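Local coordinates for flavodoxin (PDB 6OHK), which carries a bound flavin mononucleotide and probably serves as a low-potential electron donor to a number of redox enzymes, at residues A12-T17 and P57-G62; E98-G103 and A144-N149. The protein carries 1 engineered substitution. All blocks are in the same frame, centred on the assembly; numbering follows the deposited sequence. Where two conformers were deposited one is given.

Contact 1 of 2, residues A12-T17 and P57-G62. Engineered in segment 12-17: Gly16 (natural residue Lys). With FMN (flavin mononucleotide), chain B.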
ATOM      1  N   ALA A  12      -6.823  -5.713   2.090  1.00  8.19           N
ATOM      2  CA  ALA A  12      -7.352  -6.708   3.001  1.00  8.73           C
ATOM      3  C   ALA A  12      -7.647  -6.014   4.309  1.00  8.43           C
ATOM      4  O   ALA A  12      -7.080  -4.973   4.608  1.00  9.14           O
ATOM      5  CB  ALA A  12      -6.343  -7.831   3.226  1.00 11.51           C
ATOM      6  N   THR A  13      -8.500  -6.632   5.121  1.00  9.18           N
ATOM      7  CA  THR A  13      -8.836  -6.073   6.437  1.00  9.92           C
ATOM      8  C   THR A  13      -9.228  -7.186   7.385  1.00  9.17           C
ATOM      9  O   THR A  13      -9.853  -8.157   6.960  1.00 10.09           O
ATOM     10  CB  THR A  13      -9.970  -5.042   6.335  1.00  9.43           C
ATOM     11  OG1 THR A  13     -10.152  -4.383   7.590  1.00  9.81           O
ATOM     12  CG2 THR A  13     -11.286  -5.683   5.946  1.00 12.51           C
ATOM     13  N   LEU A  14      -8.840  -7.067   8.661  1.00  8.62           N
ATOM     14  CA  LEU A  14      -9.401  -7.947   9.688  1.00  9.29           C
ATOM     15  C   LEU A  14     -10.556  -7.278  10.415  1.00 10.34           C
ATOM     16  O   LEU A  14     -11.662  -7.835  10.464  1.00 12.65           O
ATOM     17  CB  LEU A  14      -8.332  -8.375  10.681  1.00 10.57           C
ATOM     18  CG  LEU A  14      -8.829  -9.315  11.785  1.00 11.86           C
ATOM     19  CD1 LEU A  14      -9.276 -10.664  11.240  1.00 13.61           C
ATOM     20  CD2 LEU A  14      -7.753  -9.468  12.860  1.00 14.46           C
ATOM     21  N   THR A  15     -10.328  -6.101  10.984  1.00  9.42           N
ATOM     22  CA  THR A  15     -11.341  -5.445  11.792  1.00  9.91           C
ATOM     23  C   THR A  15     -11.959  -4.206  11.180  1.00 10.83           C
ATOM     24  O   THR A  15     -12.747  -3.525  11.865  1.00 12.87           O
ATOM     25  CB  THR A  15     -10.825  -5.187  13.209  1.00 10.85           C
ATOM     26  OG1 THR A  15      -9.547  -4.542  13.203  1.00 11.74           O
ATOM     27  CG2 THR A  15     -10.698  -6.480  13.995  1.00 12.56           C
ATOM     28  N   GLY A  16     -11.688  -3.905   9.916  1.00  9.79           N
ATOM     29  CA  GLY A  16     -12.401  -2.877   9.196  1.00 10.28           C
ATOM     30  C   GLY A  16     -11.705  -1.560   9.056  1.00 10.41           C
ATOM     31  O   GLY A  16     -12.158  -0.731   8.258  1.00 10.97           O
ATOM     32  N   THR A  17     -10.608  -1.323   9.752  1.00 10.04           N
ATOM     33  CA  THR A  17      -9.984  -0.005   9.677  1.00 10.72           C
ATOM     34  C   THR A  17      -9.534   0.285   8.257  1.00 10.33           C
ATOM     35  O   THR A  17      -9.693   1.405   7.747  1.00 11.51           O
ATOM     36  CB  THR A  17      -8.768   0.058  10.608  1.00 10.37           C
ATOM     37  OG1 THR A  17      -9.106  -0.432  11.908  1.00 13.09           O
ATOM     38  CG2 THR A  17      -8.269   1.479  10.733  1.00 12.78           C
ATOM     39  N   PRO A  57      -3.136  -3.817   6.409  1.00  7.80           N
ATOM     40  CA  PRO A  57      -2.730  -3.703   7.809  1.00  7.79           C
ATOM     41  C   PRO A  57      -1.633  -4.703   8.118  1.00  7.84           C
ATOM     42  O   PRO A  57      -1.310  -5.591   7.345  1.00  9.39           O
ATOM     43  CB  PRO A  57      -4.019  -4.030   8.553  1.00  9.57           C
ATOM     44  CG  PRO A  57      -4.685  -5.072   7.663  1.00  8.87           C
ATOM     45  CD  PRO A  57      -4.376  -4.608   6.249  1.00  9.16           C
ATOM     46  N   THR A  58      -1.050  -4.575   9.295  1.00  9.54           N
ATOM     47  CA  THR A  58       0.056  -5.422   9.730  1.00  8.84           C
ATOM     48  C   THR A  58      -0.403  -6.267  10.906  1.00  9.79           C
ATOM     49  O   THR A  58      -1.059  -5.769  11.829  1.00 10.15           O
ATOM     50  CB  THR A  58       1.195  -4.547  10.198  1.00 10.39           C
ATOM     51  OG1 THR A  58       1.356  -3.448   9.299  1.00 18.86           O
ATOM     52  CG2 THR A  58       2.469  -5.321  10.429  1.00 11.41           C
ATOM     53  N   TYR A  59      -0.008  -7.534  10.875  1.00  9.26           N
ATOM     54  CA  TYR A  59      -0.312  -8.480  11.936  1.00  9.99           C
ATOM     55  C   TYR A  59       0.894  -9.393  12.093  1.00 10.89           C
ATOM     56  O   TYR A  59       1.820  -9.395  11.283  1.00 12.38           O
ATOM     57  CB  TYR A  59      -1.568  -9.299  11.599  1.00 11.43           C
ATOM     58  CG  TYR A  59      -2.836  -8.487  11.740  1.00 10.86           C
ATOM     59  CD1 TYR A  59      -3.340  -8.204  12.993  1.00 11.73           C
ATOM     60  CD2 TYR A  59      -3.472  -7.913  10.640  1.00 10.58           C
ATOM     61  CE1 TYR A  59      -4.447  -7.428  13.144  1.00 10.49           C
ATOM     62  CE2 TYR A  59      -4.590  -7.149  10.796  1.00 10.30           C
ATOM     63  CZ  TYR A  59      -5.082  -6.912  12.044  1.00  9.77           C
ATOM     64  OH  TYR A  59      -6.186  -6.138  12.310  1.00 10.52           O
ATOM     65  N   GLN A  60       0.903 -10.197  13.171  1.00 12.46           N
ATOM     66  CA  GLN A  60       1.889 -11.294  13.302  1.00 15.26           C
ATOM     67  C   GLN A  60       3.337 -10.802  13.178  1.00 15.51           C
ATOM     68  O   GLN A  60       4.156 -11.367  12.449  1.00 18.32           O
ATOM     69  CB  GLN A  60       1.619 -12.386  12.269  1.00 16.94           C
ATOM     70  CG  GLN A  60       0.308 -13.092  12.420  1.00 23.03           C
ATOM     71  CD  GLN A  60       0.309 -14.078  13.578  1.00 39.24           C
ATOM     72  OE1 GLN A  60       1.295 -14.776  13.814  1.00 39.12           O
ATOM     73  NE2 GLN A  60      -0.800 -14.132  14.310  1.00 48.39           N
ATOM     74  N   VAL A  61       3.654  -9.727  13.879  1.00 15.44           N
ATOM     75  CA  VAL A  61       5.029  -9.225  13.958  1.00 15.32           C
ATOM     76  C   VAL A  61       5.534  -8.854  12.576  1.00 16.04           C
ATOM     77  O   VAL A  61       6.561  -9.356  12.095  1.00 21.42           O
ATOM     78  CB  VAL A  61       5.988 -10.211  14.661  1.00 20.24           C
ATOM     79  CG1 VAL A  61       7.201  -9.453  15.169  1.00 27.34           C
ATOM     80  CG2 VAL A  61       5.290 -10.928  15.803  1.00 23.20           C
ATOM     81  N   GLY A  62       4.839  -7.928  11.944  1.00 12.27           N
ATOM     82  CA  GLY A  62       5.308  -7.341  10.719  1.00 11.62           C
ATOM     83  C   GLY A  62       4.864  -8.028   9.443  1.00 11.73           C
ATOM     84  O   GLY A  62       5.351  -7.667   8.367  1.00 13.92           O
TER
HETATM   85  N1  FMN B 201       0.620  -2.941  13.640  1.00  9.33           N
HETATM   86  C2  FMN B 201       1.946  -2.815  13.196  1.00 10.02           C
HETATM   87  O2  FMN B 201       2.359  -1.789  12.768  1.00 10.44           O
HETATM   88  N3  FMN B 201       2.800  -3.967  13.311  1.00 10.07           N
HETATM   89  C4  FMN B 201       2.425  -5.180  13.821  1.00 10.98           C
HETATM   90  O4  FMN B 201       3.243  -6.077  13.853  1.00 11.46           O
HETATM   91  C4A FMN B 201       1.085  -5.275  14.283  1.00  9.96           C
HETATM   92  N5  FMN B 201       0.647  -6.482  14.824  1.00 12.37           N
HETATM   93  C5A FMN B 201      -0.684  -6.486  15.327  1.00 11.08           C
HETATM   94  C6  FMN B 201      -1.130  -7.637  16.003  1.00 12.84           C
HETATM   95  C7  FMN B 201      -2.420  -7.692  16.491  1.00 13.43           C
HETATM   96  C7M FMN B 201      -2.802  -9.035  17.133  1.00 19.64           C
HETATM   97  C8  FMN B 201      -3.247  -6.581  16.411  1.00 12.81           C
HETATM   98  C8M FMN B 201      -4.666  -6.700  16.926  1.00 15.14           C
HETATM   99  C9  FMN B 201      -2.804  -5.438  15.748  1.00 11.64           C
HETATM  100  C9A FMN B 201      -1.530  -5.388  15.242  1.00  9.60           C
HETATM  101  N10 FMN B 201      -1.085  -4.187  14.555  1.00  9.23           N
HETATM  102  C10 FMN B 201       0.231  -4.151  14.147  1.00  9.38           C
HETATM  103  C1' FMN B 201      -1.965  -3.028  14.419  1.00  9.92           C
HETATM  104  C2' FMN B 201      -2.981  -3.221  13.253  1.00  8.73           C
HETATM  105  O2' FMN B 201      -2.338  -3.423  12.008  1.00  9.39           O
HETATM  106  C3' FMN B 201      -3.837  -1.947  13.131  1.00  8.80           C
HETATM  107  O3' FMN B 201      -4.652  -1.880  14.285  1.00 10.43           O
HETATM  108  C4' FMN B 201      -4.695  -1.819  11.874  1.00  9.44           C
HETATM  109  O4' FMN B 201      -5.287  -0.525  11.872  1.00 10.72           O
HETATM  110  C5' FMN B 201      -5.786  -2.879  11.783  1.00  8.72           C
HETATM  111  O5' FMN B 201      -6.384  -2.771  10.501  1.00  9.05           O
HETATM  112  P   FMN B 201      -7.735  -3.575  10.167  1.00  8.55           P
HETATM  113  O1P FMN B 201      -8.035  -3.167   8.742  1.00  8.39           O
HETATM  114  O2P FMN B 201      -7.528  -5.043  10.315  1.00  9.13           O
HETATM  115  O3P FMN B 201      -8.806  -3.077  11.146  1.00  9.31           O
HETATM  116  O   HOH W   1      -7.456  -5.527  14.654  1.00 11.95           O
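Leu14 and Tyr59 meet where the loop leading into helix 17-28 passes strand 51-59. Leu14 CG stands anti to the backbone N (chi1 -179°), and from there its CD2 branch comes to 3.8 Å from Tyr59 CZ, the two side chains crossing obliquely. Leu14 CB touches the phenol oxygen as well. Tyr59 reaches back with its hydroxyl to the phosphate of the flavin mononucleotide, donating from OH to O2P over 2.6 Å. That acceptor and a water both lie at the ring edge, in its plane; the water donates to Tyr59 OH and Thr15 OG1 and so bridges the segments. CD1 and CE1 of the same ring touch the dimethylbenzene end of the flavin, and ribityl O2' sits over one ring face. Deeper in, Pro57 presses CD to 3.2 Å from Ala12 O.

Around the phosphate, O2P also receives Leu14 N and Thr15 N, while O3P takes Thr17 N and the hydroxyls of Thr15 and Thr17, Thr15 OG1 at 2.6 Å. Thr13 OG1, anti to its backbone N (chi1 -172°), does double duty: it donates to O1P across 2.7 Å and accepts from Gly16 N in an ST motif. Gly16, an engineered residue, holds the N-cap position of helix 17-28. On the strand, Thr58 grips O2' with its backbone N and O, and its CG2 rests 3.2 Å from flavin N3.

Segment 12-17 is the phosphate-binding loop of the flavodoxin fold. With O2P and O3P each taking three hydrogen bonds from neutral groups of these segments, the phosphate charge is probably stabilised by such donors and by the nearby helix N-terminus, and Tyr59 spans from that site to the dimethylbenzene end of the flavin.

Contact 2 of 2, residues E98-G103 and A144-N149. With FMN (flavin mononucleotide), chain B.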
ATOM      1  N   GLU A  98       9.201  -2.346  16.477  1.00 12.13           N
ATOM      2  CA  GLU A  98      10.118  -2.972  15.533  1.00 12.76           C
ATOM      3  C   GLU A  98       9.406  -3.531  14.314  1.00 13.10           C
ATOM      4  O   GLU A  98      10.065  -4.154  13.477  1.00 15.96           O
ATOM      5  CB  GLU A  98      10.955  -4.095  16.161  1.00 16.21           C
ATOM      6  CG  GLU A  98      11.758  -3.624  17.342  1.00 21.28           C
ATOM      7  CD  GLU A  98      12.789  -4.646  17.791  1.00 50.80           C
ATOM      8  OE1 GLU A  98      12.895  -4.885  19.015  1.00 46.41           O
ATOM      9  OE2 GLU A  98      13.490  -5.209  16.921  1.00 61.65           O
ATOM     10  N   SER A  99       8.102  -3.292  14.153  1.00 10.96           N
ATOM     11  CA  SER A  99       7.386  -3.906  13.025  0.72 10.79           C
ATOM     12  C   SER A  99       6.279  -3.009  12.498  1.00  9.17           C
ATOM     13  O   SER A  99       5.318  -3.509  11.903  1.00 10.34           O
ATOM     14  CB  SER A  99       6.857  -5.285  13.378  0.72 10.82           C
ATOM     15  OG  SER A  99       5.923  -5.268  14.435  0.72 10.86           O
ATOM     16  N   PHE A 100       6.389  -1.716  12.686  1.00  9.31           N
ATOM     17  CA  PHE A 100       5.330  -0.812  12.254  1.00  9.22           C
ATOM     18  C   PHE A 100       5.156  -0.857  10.747  1.00  9.10           C
ATOM     19  O   PHE A 100       6.090  -0.580   9.984  1.00  9.39           O
ATOM     20  CB  PHE A 100       5.678   0.607  12.687  1.00 10.15           C
ATOM     21  CG  PHE A 100       4.741   1.668  12.173  1.00  9.40           C
ATOM     22  CD1 PHE A 100       3.386   1.634  12.462  1.00 10.08           C
ATOM     23  CD2 PHE A 100       5.214   2.734  11.445  1.00  9.26           C
ATOM     24  CE1 PHE A 100       2.532   2.614  12.014  1.00 10.20           C
ATOM     25  CE2 PHE A 100       4.366   3.703  10.988  1.00 10.47           C
ATOM     26  CZ  PHE A 100       3.036   3.647  11.277  1.00 10.03           C
ATOM     27  N   CYS A 101       3.933  -1.152  10.317  1.00  9.12           N
ATOM     28  CA  CYS A 101       3.614  -1.261   8.896  1.00  9.41           C
ATOM     29  C   CYS A 101       4.527  -2.229   8.164  1.00  9.26           C
ATOM     30  O   CYS A 101       4.760  -2.096   6.960  1.00 10.31           O
ATOM     31  CB  CYS A 101       3.576   0.105   8.186  1.00 10.88           C
ATOM     32  SG  CYS A 101       2.164   1.101   8.621  1.00 10.85           S
ATOM     33  N   GLY A 102       5.020  -3.246   8.858  1.00  9.93           N
ATOM     34  CA  GLY A 102       5.949  -4.177   8.246  1.00  9.86           C
ATOM     35  C   GLY A 102       5.392  -4.952   7.084  1.00 10.38           C
ATOM     36  O   GLY A 102       6.160  -5.453   6.252  1.00 10.51           O
ATOM     37  N   GLY A 103       4.076  -5.090   6.999  1.00 10.22           N
ATOM     38  CA  GLY A 103       3.498  -5.939   5.975  1.00 11.31           C
ATOM     39  C   GLY A 103       3.808  -5.482   4.569  1.00 10.16           C
ATOM     40  O   GLY A 103       3.870  -6.296   3.649  1.00 11.23           O
ATOM     41  N   ALA A 144       2.564   5.169   5.319  1.00  9.43           N
ATOM     42  CA  ALA A 144       2.463   4.495   6.614  1.00  9.09           C
ATOM     43  C   ALA A 144       1.404   5.196   7.448  1.00  9.93           C
ATOM     44  O   ALA A 144       1.568   6.372   7.813  1.00 13.23           O
ATOM     45  CB  ALA A 144       3.829   4.506   7.300  1.00 10.35           C
ATOM     46  N   LEU A 145       0.312   4.520   7.721  1.00  9.49           N
ATOM     47  CA  LEU A 145      -0.799   5.123   8.432  1.00  9.85           C
ATOM     48  C   LEU A 145      -0.926   4.502   9.812  1.00  9.97           C
ATOM     49  O   LEU A 145      -0.653   3.314  10.008  1.00 10.57           O
ATOM     50  CB  LEU A 145      -2.102   4.968   7.662  1.00  9.71           C
ATOM     51  CG  LEU A 145      -2.067   5.601   6.269  1.00  9.55           C
ATOM     52  CD1 LEU A 145      -3.331   5.278   5.519  1.00 11.24           C
ATOM     53  CD2 LEU A 145      -1.859   7.098   6.340  1.00 11.07           C
ATOM     54  N   ASP A 146      -1.351   5.319  10.780  1.00  9.76           N
ATOM     55  CA  ASP A 146      -1.555   4.834  12.149  1.00 10.42           C
ATOM     56  C   ASP A 146      -2.862   5.449  12.621  1.00 10.60           C
ATOM     57  O   ASP A 146      -2.906   6.590  13.061  1.00 10.93           O
ATOM     58  CB  ASP A 146      -0.386   5.220  13.044  1.00 10.12           C
ATOM     59  CG  ASP A 146      -0.508   4.673  14.451  1.00 10.56           C
ATOM     60  OD1 ASP A 146      -1.632   4.350  14.881  1.00 10.97           O
ATOM     61  OD2 ASP A 146       0.560   4.581  15.126  1.00 11.28           O
ATOM     62  N   GLU A 147      -3.939   4.698  12.477  1.00 10.74           N
ATOM     63  CA  GLU A 147      -5.259   5.169  12.871  1.00 11.01           C
ATOM     64  C   GLU A 147      -5.470   5.098  14.366  1.00 12.18           C
ATOM     65  O   GLU A 147      -6.384   5.753  14.886  1.00 14.78           O
ATOM     66  CB  GLU A 147      -6.337   4.348  12.136  1.00 13.21           C
ATOM     67  CG  GLU A 147      -6.545   4.767  10.714  1.00 16.32           C
ATOM     68  CD  GLU A 147      -7.337   6.066  10.669  1.00 15.90           C
ATOM     69  OE1 GLU A 147      -8.439   6.149  11.278  1.00 25.63           O
ATOM     70  OE2 GLU A 147      -6.854   7.050  10.109  1.00 17.45           O
ATOM     71  N   GLU A 148      -4.683   4.301  15.075  1.00 11.87           N
ATOM     72  CA  GLU A 148      -4.833   4.211  16.520  1.00 11.82           C
ATOM     73  C   GLU A 148      -4.267   5.445  17.201  1.00 13.33           C
ATOM     74  O   GLU A 148      -4.854   5.946  18.176  1.00 16.44           O
ATOM     75  CB  GLU A 148      -4.161   2.940  17.023  1.00 13.70           C
ATOM     76  CG  GLU A 148      -4.860   1.653  16.486  1.00 18.06           C
ATOM     77  CD  GLU A 148      -4.298   0.400  17.107  1.00 16.09           C
ATOM     78  OE1 GLU A 148      -4.335   0.301  18.347  1.00 19.18           O
ATOM     79  OE2 GLU A 148      -3.789  -0.469  16.376  1.00 18.71           O
ATOM     80  N   ASN A 149      -3.123   5.923  16.751  1.00 10.96           N
ATOM     81  CA  ASN A 149      -2.413   6.996  17.425  1.00 11.97           C
ATOM     82  C   ASN A 149      -2.393   8.290  16.651  1.00 12.31           C
ATOM     83  O   ASN A 149      -2.246   9.360  17.260  1.00 12.75           O
ATOM     84  CB  ASN A 149      -0.960   6.595  17.693  1.00 11.63           C
ATOM     85  CG  ASN A 149      -0.877   5.338  18.476  1.00 12.54           C
ATOM     86  OD1 ASN A 149      -1.355   5.287  19.634  1.00 13.79           O
ATOM     87  ND2 ASN A 149      -0.279   4.304  17.898  1.00 12.15           N
TER
HETATM   88  N1  FMN B 201       0.620  -2.941  13.640  1.00  9.33           N
HETATM   89  C2  FMN B 201       1.946  -2.815  13.196  1.00 10.02           C
HETATM   90  O2  FMN B 201       2.359  -1.789  12.768  1.00 10.44           O
HETATM   91  N3  FMN B 201       2.800  -3.967  13.311  1.00 10.07           N
HETATM   92  C4  FMN B 201       2.425  -5.180  13.821  1.00 10.98           C
HETATM   93  O4  FMN B 201       3.243  -6.077  13.853  1.00 11.46           O
HETATM   94  C4A FMN B 201       1.085  -5.275  14.283  1.00  9.96           C
HETATM   95  N5  FMN B 201       0.647  -6.482  14.824  1.00 12.37           N
HETATM   96  C5A FMN B 201      -0.684  -6.486  15.327  1.00 11.08           C
HETATM   97  C6  FMN B 201      -1.130  -7.637  16.003  1.00 12.84           C
HETATM   98  C7  FMN B 201      -2.420  -7.692  16.491  1.00 13.43           C
HETATM   99  C7M FMN B 201      -2.802  -9.035  17.133  1.00 19.64           C
HETATM  100  C8  FMN B 201      -3.247  -6.581  16.411  1.00 12.81           C
HETATM  101  C8M FMN B 201      -4.666  -6.700  16.926  1.00 15.14           C
HETATM  102  C9  FMN B 201      -2.804  -5.438  15.748  1.00 11.64           C
HETATM  103  C9A FMN B 201      -1.530  -5.388  15.242  1.00  9.60           C
HETATM  104  N10 FMN B 201      -1.085  -4.187  14.555  1.00  9.23           N
HETATM  105  C10 FMN B 201       0.231  -4.151  14.147  1.00  9.38           C
HETATM  106  C1' FMN B 201      -1.965  -3.028  14.419  1.00  9.92           C
HETATM  107  C2' FMN B 201      -2.981  -3.221  13.253  1.00  8.73           C
HETATM  108  O2' FMN B 201      -2.338  -3.423  12.008  1.00  9.39           O
HETATM  109  C3' FMN B 201      -3.837  -1.947  13.131  1.00  8.80           C
HETATM  110  O3' FMN B 201      -4.652  -1.880  14.285  1.00 10.43           O
HETATM  111  C4' FMN B 201      -4.695  -1.819  11.874  1.00  9.44           C
HETATM  112  O4' FMN B 201      -5.287  -0.525  11.872  1.00 10.72           O
HETATM  113  C5' FMN B 201      -5.786  -2.879  11.783  1.00  8.72           C
HETATM  114  O5' FMN B 201      -6.384  -2.771  10.501  1.00  9.05           O
HETATM  115  P   FMN B 201      -7.735  -3.575  10.167  1.00  8.55           P
HETATM  116  O1P FMN B 201      -8.035  -3.167   8.742  1.00  8.39           O
HETATM  117  O2P FMN B 201      -7.528  -5.043  10.315  1.00  9.13           O
HETATM  118  O3P FMN B 201      -8.806  -3.077  11.146  1.00  9.31           O
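Phe100 extends its ring to the end of strand 139-145, laying CE2 3.8 Å from Ala144 CB and CE1 4.0 Å from Asp146 CB. CG lies anti to the backbone N (chi1 174°), which starts the ring on its way across the contact. Cys101 folds its sulfur over one ring face, 3.7 Å above the plane and offset toward the rim, where SG also packs on Ala144 CB. Leu145 O is near both SG and the ring.

Behind these side chains, a type II turn from Ser99 to Gly102 presents its backbone to the flavin pyrimidine. Ser99 O accepts from flavin N3 at 2.9 Å and also from Gly102 N, which closes the turn; Cys101 N donates to O2 over 3.0 Å. On the other segment, an extended Glu148 side chain takes the hydroxyl of ribityl O3' on OE2, 2.7 Å away.

A second shell holds the loop that carries Glu148. Asp146 clasps Asn149 with both carboxylate oxygens: OD1 receives Asn149 N from above its plane in an Asx motif, and OD2 receives Asn149 ND2 on its syn side in a nearly straight bond of 2.9 Å (173°). Gln93 NE2 adds a donor to OD2, and Asn149 ND2 reaches on to Asn92 OD1, tying this loop to another residue that binds the cofactor.

The chemistry divides the labour: buried apolar packing joins the turn to the strand, while backbone groups read the N3-H and O2 pattern of the pyrimidine edge, and several donors to Asp146 probably offset the cost of burying its charge.

Contacts 1 and 2 show how a flavodoxin divides one cofactor between loops at the C-terminal ends of its parallel strands. Their centres lie about 10 Å apart, and they follow in series along the chain. Segment 12-17 takes the phosphate, 57-62 flanks the ribityl chain and flavin, 98-103 reads the pyrimidine, and Glu148 returns to the ribityl chain from 144-149. Strands 51-59 and 139-145 both pair in parallel with strand 84-90. The contacts touch directly: Thr58 OG1 packs 3.2 Å from Cys101 CA, and Gly62 N lies 3.6 Å from Ser99 CB. Flavin O4 is shared, accepting Gly62 N from contact 1 and, in one of its two conformers, Ser99 OG from contact 2.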